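Local coordinates for MrsD protein (Bacillus sp., PDB 1P3Y), which catalyses the oxidative decarboxylation of the C-terminal cysteine of mersacidin to an aminoenethiol, using one FAD per subunit of a homododecamer, at residues A[79-90]-A[110-121]. Sequence-based numbering, arbitrary orientation.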
loop_
_atom_site.group_PDB
_atom_site.type_symbol
_atom_site.label_atom_id
_atom_site.label_comp_id
_atom_site.label_asym_id
_atom_site.label_seq_id
_atom_site.Cartn_x
_atom_site.Cartn_y
_atom_site.Cartn_z
ATOM N N GLY A 79 34.080 5.170 0.992
ATOM C CA GLY A 79 35.239 5.325 0.139
ATOM C C GLY A 79 36.494 5.544 0.979
ATOM O O GLY A 79 37.540 4.979 0.687
ATOM N N ARG A 80 36.397 6.359 2.030
ATOM C CA ARG A 80 37.542 6.629 2.896
ATOM C C ARG A 80 37.792 5.498 3.872
ATOM O O ARG A 80 38.943 5.188 4.174
ATOM C CB ARG A 80 37.356 7.934 3.677
ATOM C CG ARG A 80 37.731 9.175 2.882
ATOM C CD ARG A 80 37.989 10.369 3.802
ATOM N NE ARG A 80 38.510 11.534 3.077
ATOM C CZ ARG A 80 37.806 12.274 2.219
ATOM N NH1 ARG A 80 36.534 11.978 1.968
ATOM N NH2 ARG A 80 38.372 13.315 1.608
ATOM N N TRP A 81 36.711 4.889 4.355
ATOM C CA TRP A 81 36.786 3.767 5.301
ATOM C C TRP A 81 37.676 2.650 4.789
ATOM O O TRP A 81 38.480 2.080 5.540
ATOM C CB TRP A 81 35.393 3.161 5.551
ATOM C CG TRP A 81 35.435 1.880 6.362
ATOM C CD1 TRP A 81 35.488 1.780 7.720
ATOM C CD2 TRP A 81 35.538 0.534 5.858
ATOM N NE1 TRP A 81 35.622 0.466 8.096
ATOM C CE2 TRP A 81 35.659 -0.322 6.973
ATOM C CE3 TRP A 81 35.547 -0.028 4.575
ATOM C CZ2 TRP A 81 35.793 -1.720 6.847
ATOM C CZ3 TRP A 81 35.680 -1.421 4.444
ATOM C CH2 TRP A 81 35.802 -2.247 5.578
ATOM N N ALA A 82 37.501 2.329 3.512
ATOM C CA ALA A 82 38.236 1.248 2.886
ATOM C C ALA A 82 39.645 1.643 2.461
ATOM O O ALA A 82 39.885 2.776 2.036
ATOM C CB ALA A 82 37.445 0.725 1.687
ATOM N N ASP A 83 40.573 0.696 2.608
ATOM C CA ASP A 83 41.963 0.896 2.210
ATOM C C ASP A 83 42.054 0.368 0.787
ATOM O O ASP A 83 42.795 0.896 -0.049
ATOM C CB ASP A 83 42.926 0.092 3.097
ATOM C CG ASP A 83 42.928 0.559 4.531
ATOM O OD1 ASP A 83 43.052 1.787 4.747
ATOM O OD2 ASP A 83 42.812 -0.300 5.436
ATOM N N ILE A 84 41.300 -0.694 0.527
ATOM C CA ILE A 84 41.271 -1.291 -0.793
ATOM C C ILE A 84 39.824 -1.454 -1.253
ATOM O O ILE A 84 38.970 -1.957 -0.510
ATOM C CB ILE A 84 41.960 -2.669 -0.790
ATOM C CG1 ILE A 84 43.438 -2.505 -0.407
ATOM C CG2 ILE A 84 41.824 -3.332 -2.171
ATOM C CD1 ILE A 84 44.111 -3.810 -0.017
ATOM N N TYR A 85 39.549 -1.003 -2.477
ATOM C CA TYR A 85 38.212 -1.116 -3.056
ATOM C C TYR A 85 38.301 -1.985 -4.298
ATOM O O TYR A 85 38.934 -1.644 -5.304
ATOM C CB TYR A 85 37.650 0.267 -3.402
ATOM C CG TYR A 85 36.251 0.259 -4.001
ATOM C CD1 TYR A 85 35.268 -0.611 -3.532
ATOM C CD2 TYR A 85 35.891 1.196 -4.979
ATOM C CE1 TYR A 85 33.950 -0.542 -4.019
ATOM C CE2 TYR A 85 34.590 1.280 -5.470
ATOM C CZ TYR A 85 33.619 0.410 -4.987
ATOM O OH TYR A 85 32.331 0.509 -5.479
ATOM N N CYS A 86 37.651 -3.127 -4.212
ATOM C CA CYS A 86 37.661 -4.067 -5.295
ATOM C C CYS A 86 36.229 -4.380 -5.723
ATOM O O CYS A 86 35.381 -4.740 -4.908
ATOM C CB CYS A 86 38.417 -5.318 -4.820
ATOM S SG CYS A 86 38.216 -6.736 -5.862
ATOM N N ILE A 87 35.953 -4.213 -7.011
ATOM C CA ILE A 87 34.632 -4.500 -7.542
ATOM C C ILE A 87 34.614 -5.856 -8.245
ATOM O O ILE A 87 35.207 -6.028 -9.308
ATOM C CB ILE A 87 34.182 -3.400 -8.527
ATOM C CG1 ILE A 87 34.072 -2.064 -7.772
ATOM C CG2 ILE A 87 32.837 -3.800 -9.199
ATOM C CD1 ILE A 87 33.724 -0.855 -8.657
ATOM N N ILE A 88 33.939 -6.818 -7.629
ATOM C CA ILE A 88 33.812 -8.153 -8.180
ATOM C C ILE A 88 32.435 -8.760 -7.836
ATOM O O ILE A 88 32.076 -8.925 -6.673
ATOM C CB ILE A 88 34.948 -9.090 -7.642
ATOM C CG1 ILE A 88 34.731 -10.520 -8.166
ATOM C CG2 ILE A 88 34.992 -9.083 -6.090
ATOM C CD1 ILE A 88 35.877 -11.467 -7.864
ATOM N N PRO A 89 31.646 -9.095 -8.852
ATOM C CA PRO A 89 31.987 -8.929 -10.263
ATOM C C PRO A 89 31.603 -7.541 -10.748
ATOM O O PRO A 89 30.705 -6.907 -10.194
ATOM C CB PRO A 89 31.162 -10.010 -10.943
ATOM C CG PRO A 89 29.922 -10.051 -10.098
ATOM C CD PRO A 89 30.464 -9.960 -8.685
ATOM N N ALA A 90 32.288 -7.097 -11.801
ATOM C CA ALA A 90 32.071 -5.803 -12.429
ATOM C C ALA A 90 31.315 -6.021 -13.734
ATOM O O ALA A 90 31.670 -6.907 -14.498
ATOM C CB ALA A 90 33.403 -5.159 -12.711
ATOM N N THR A 110 31.381 5.443 -5.315
ATOM C CA THR A 110 32.445 5.114 -4.398
ATOM C C THR A 110 33.791 5.104 -5.104
ATOM O O THR A 110 34.800 5.487 -4.515
ATOM C CB THR A 110 32.166 3.764 -3.735
ATOM O OG1 THR A 110 30.921 3.861 -3.020
ATOM C CG2 THR A 110 33.298 3.385 -2.771
ATOM N N VAL A 111 33.813 4.689 -6.367
ATOM C CA VAL A 111 35.071 4.669 -7.109
ATOM C C VAL A 111 35.667 6.075 -7.101
ATOM O O VAL A 111 36.856 6.246 -6.857
ATOM C CB VAL A 111 34.870 4.188 -8.574
ATOM C CG1 VAL A 111 36.144 4.438 -9.395
ATOM C CG2 VAL A 111 34.538 2.695 -8.593
ATOM N N LEU A 112 34.842 7.085 -7.346
ATOM C CA LEU A 112 35.335 8.456 -7.346
ATOM C C LEU A 112 35.684 8.946 -5.957
ATOM O O LEU A 112 36.559 9.784 -5.807
ATOM C CB LEU A 112 34.306 9.424 -7.939
ATOM C CG LEU A 112 34.000 9.349 -9.436
ATOM C CD1 LEU A 112 32.889 10.325 -9.738
ATOM C CD2 LEU A 112 35.208 9.666 -10.258
ATOM N N ALA A 113 35.009 8.431 -4.941
ATOM C CA ALA A 113 35.261 8.891 -3.579
ATOM C C ALA A 113 36.349 8.149 -2.814
ATOM O O ALA A 113 36.724 8.568 -1.719
ATOM C CB ALA A 113 33.966 8.877 -2.784
ATOM N N HIS A 114 36.850 7.053 -3.380
ATOM C CA HIS A 114 37.925 6.278 -2.747
ATOM C C HIS A 114 39.272 6.970 -3.079
ATOM O O HIS A 114 39.563 7.258 -4.245
ATOM C CB HIS A 114 37.918 4.849 -3.292
ATOM C CG HIS A 114 38.855 3.919 -2.588
ATOM N ND1 HIS A 114 39.782 3.146 -3.259
ATOM C CD2 HIS A 114 38.949 3.567 -1.284
ATOM C CE1 HIS A 114 40.401 2.355 -2.399
ATOM N NE2 HIS A 114 39.912 2.589 -1.193
ATOM N N PRO A 115 40.102 7.244 -2.054
ATOM C CA PRO A 115 41.403 7.903 -2.232
ATOM C C PRO A 115 42.328 7.227 -3.232
ATOM O O PRO A 115 43.030 7.897 -3.989
ATOM C CB PRO A 115 41.990 7.886 -0.827
ATOM C CG PRO A 115 41.410 6.645 -0.250
ATOM C CD PRO A 115 39.966 6.765 -0.669
ATOM N N HIS A 116 42.320 5.900 -3.235
ATOM C CA HIS A 116 43.176 5.131 -4.125
ATOM C C HIS A 116 42.443 4.674 -5.373
ATOM O O HIS A 116 41.246 4.942 -5.545
ATOM C CB HIS A 116 43.702 3.919 -3.373
ATOM C CG HIS A 116 44.145 4.238 -1.983
ATOM N ND1 HIS A 116 45.190 5.096 -1.717
ATOM C CD2 HIS A 116 43.652 3.861 -0.781
ATOM C CE1 HIS A 116 45.321 5.234 -0.409
ATOM N NE2 HIS A 116 44.400 4.495 0.182
ATOM N N ASN A 117 43.170 3.982 -6.245
ATOM C CA ASN A 117 42.595 3.456 -7.476
ATOM C C ASN A 117 41.790 2.223 -7.119
ATOM O O ASN A 117 41.985 1.651 -6.054
ATOM C CB ASN A 117 43.700 3.075 -8.460
ATOM C CG ASN A 117 44.331 4.285 -9.122
ATOM O OD1 ASN A 117 45.494 4.226 -9.533
ATOM N ND2 ASN A 117 43.568 5.386 -9.249
ATOM N N THR A 118 40.903 1.806 -8.018
ATOM C CA THR A 118 40.052 0.639 -7.778
ATOM C C THR A 118 40.438 -0.540 -8.667
ATOM O O THR A 118 40.755 -0.365 -9.847
ATOM C CB THR A 118 38.549 0.980 -8.068
ATOM O OG1 THR A 118 38.111 2.011 -7.180
ATOM C CG2 THR A 118 37.656 -0.253 -7.903
ATOM N N ILE A 119 40.396 -1.747 -8.112
ATOM C CA ILE A 119 40.704 -2.918 -8.916
ATOM C C ILE A 119 39.374 -3.555 -9.331
ATOM O O ILE A 119 38.533 -3.843 -8.478
ATOM C CB ILE A 119 41.577 -3.952 -8.142
ATOM C CG1 ILE A 119 41.528 -5.302 -8.858
ATOM C CG2 ILE A 119 41.083 -4.109 -6.729
ATOM C CD1 ILE A 119 42.381 -6.362 -8.226
ATOM N N PHE A 120 39.200 -3.764 -10.641
ATOM C CA PHE A 120 37.987 -4.353 -11.206
ATOM C C PHE A 120 38.144 -5.796 -11.652
ATOM O O PHE A 120 39.168 -6.168 -12.215
ATOM C CB PHE A 120 37.536 -3.575 -12.442
ATOM C CG PHE A 120 37.157 -2.166 -12.170
ATOM C CD1 PHE A 120 38.136 -1.196 -11.961
ATOM C CD2 PHE A 120 35.803 -1.797 -12.129
ATOM C CE1 PHE A 120 37.779 0.133 -11.719
ATOM C CE2 PHE A 120 35.424 -0.482 -11.890
ATOM C CZ PHE A 120 36.412 0.492 -11.683
ATOM N N PHE A 121 37.109 -6.598 -11.429
ATOM C CA PHE A 121 37.109 -7.988 -11.869
ATOM C C PHE A 121 35.910 -8.178 -12.797
ATOM O O PHE A 121 34.896 -8.733 -12.401
ATOM C CB PHE A 121 36.983 -8.954 -10.690
ATOM C CG PHE A 121 38.238 -9.100 -9.883
ATOM C CD1 PHE A 121 38.605 -8.128 -8.951
ATOM C CD2 PHE A 121 39.037 -10.238 -10.030
ATOM C CE1 PHE A 121 39.747 -8.288 -8.165
ATOM C CE2 PHE A 121 40.180 -10.414 -9.252
ATOM C CZ PHE A 121 40.539 -9.437 -8.310
#
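With CG anti to the backbone N (chi1 -179°), the Tyr-85 ring lies against the last turn of helix 106-113. Thr-110 CG2 lies over one ring face, 3.9 Å from the Tyr-85 ring centroid. Val-111 CG2 comes to the ring edge, 3.4 Å from Tyr-85 CE2. The phenol OH is hydrogen-bonded to Val-107 O. At its root, Tyr-85 CB sits over one face of the His-114 imidazole, 3.7 Å from the ring centroid. The two rings meet edge-to-face, with planes at 66° and the tyrosine as the edge.

His-114 is the first residue beyond helix 106-113. Two weak hydrogen bonds help orient its imidazole. NE2 reaches Ala-82 O across the contact at 3.2 Å, and ND1 reaches forward to His-116 O. The ring thus bridges, weakly, the two turns that lead into the strands.

Beyond these turns the strands run parallel. Ile-119 N bonds to Tyr-85 O, and Ile-87 N to Ile-119 O, 3.0 Å away. Phe-121 N then bonds to Ile-87 O. On one face Cys-86 CB packs on Ile-119 CG2 at 3.5 Å, and Cys-86 SG lies obliquely beside the Phe-121 ring. Ile-180 of helix 173-183 covers these three residues. On the other face Ile-87 CD1 touches Val-111 CG2 and, at 3.7 Å, Phe-120 CE2. Helix 92-99 backs Phe-120. A cis peptide precedes Pro-89, near a bound FAD. After this corner Ala-90 N bonds to Phe-121 O at 3.1 Å, from above the carbonyl plane.

Strand 84-90 bonds on its other edge to strand 10-15. Ala-113, ending helix 106-113, lies beside the active-site His-75. Strands 84-90 and 119-122 are neighbours in the parallel sheet, linked through helices 92-99 and 106-113: a beta-alpha-beta crossover of this HFCD-family flavoprotein with a Rossmann fold.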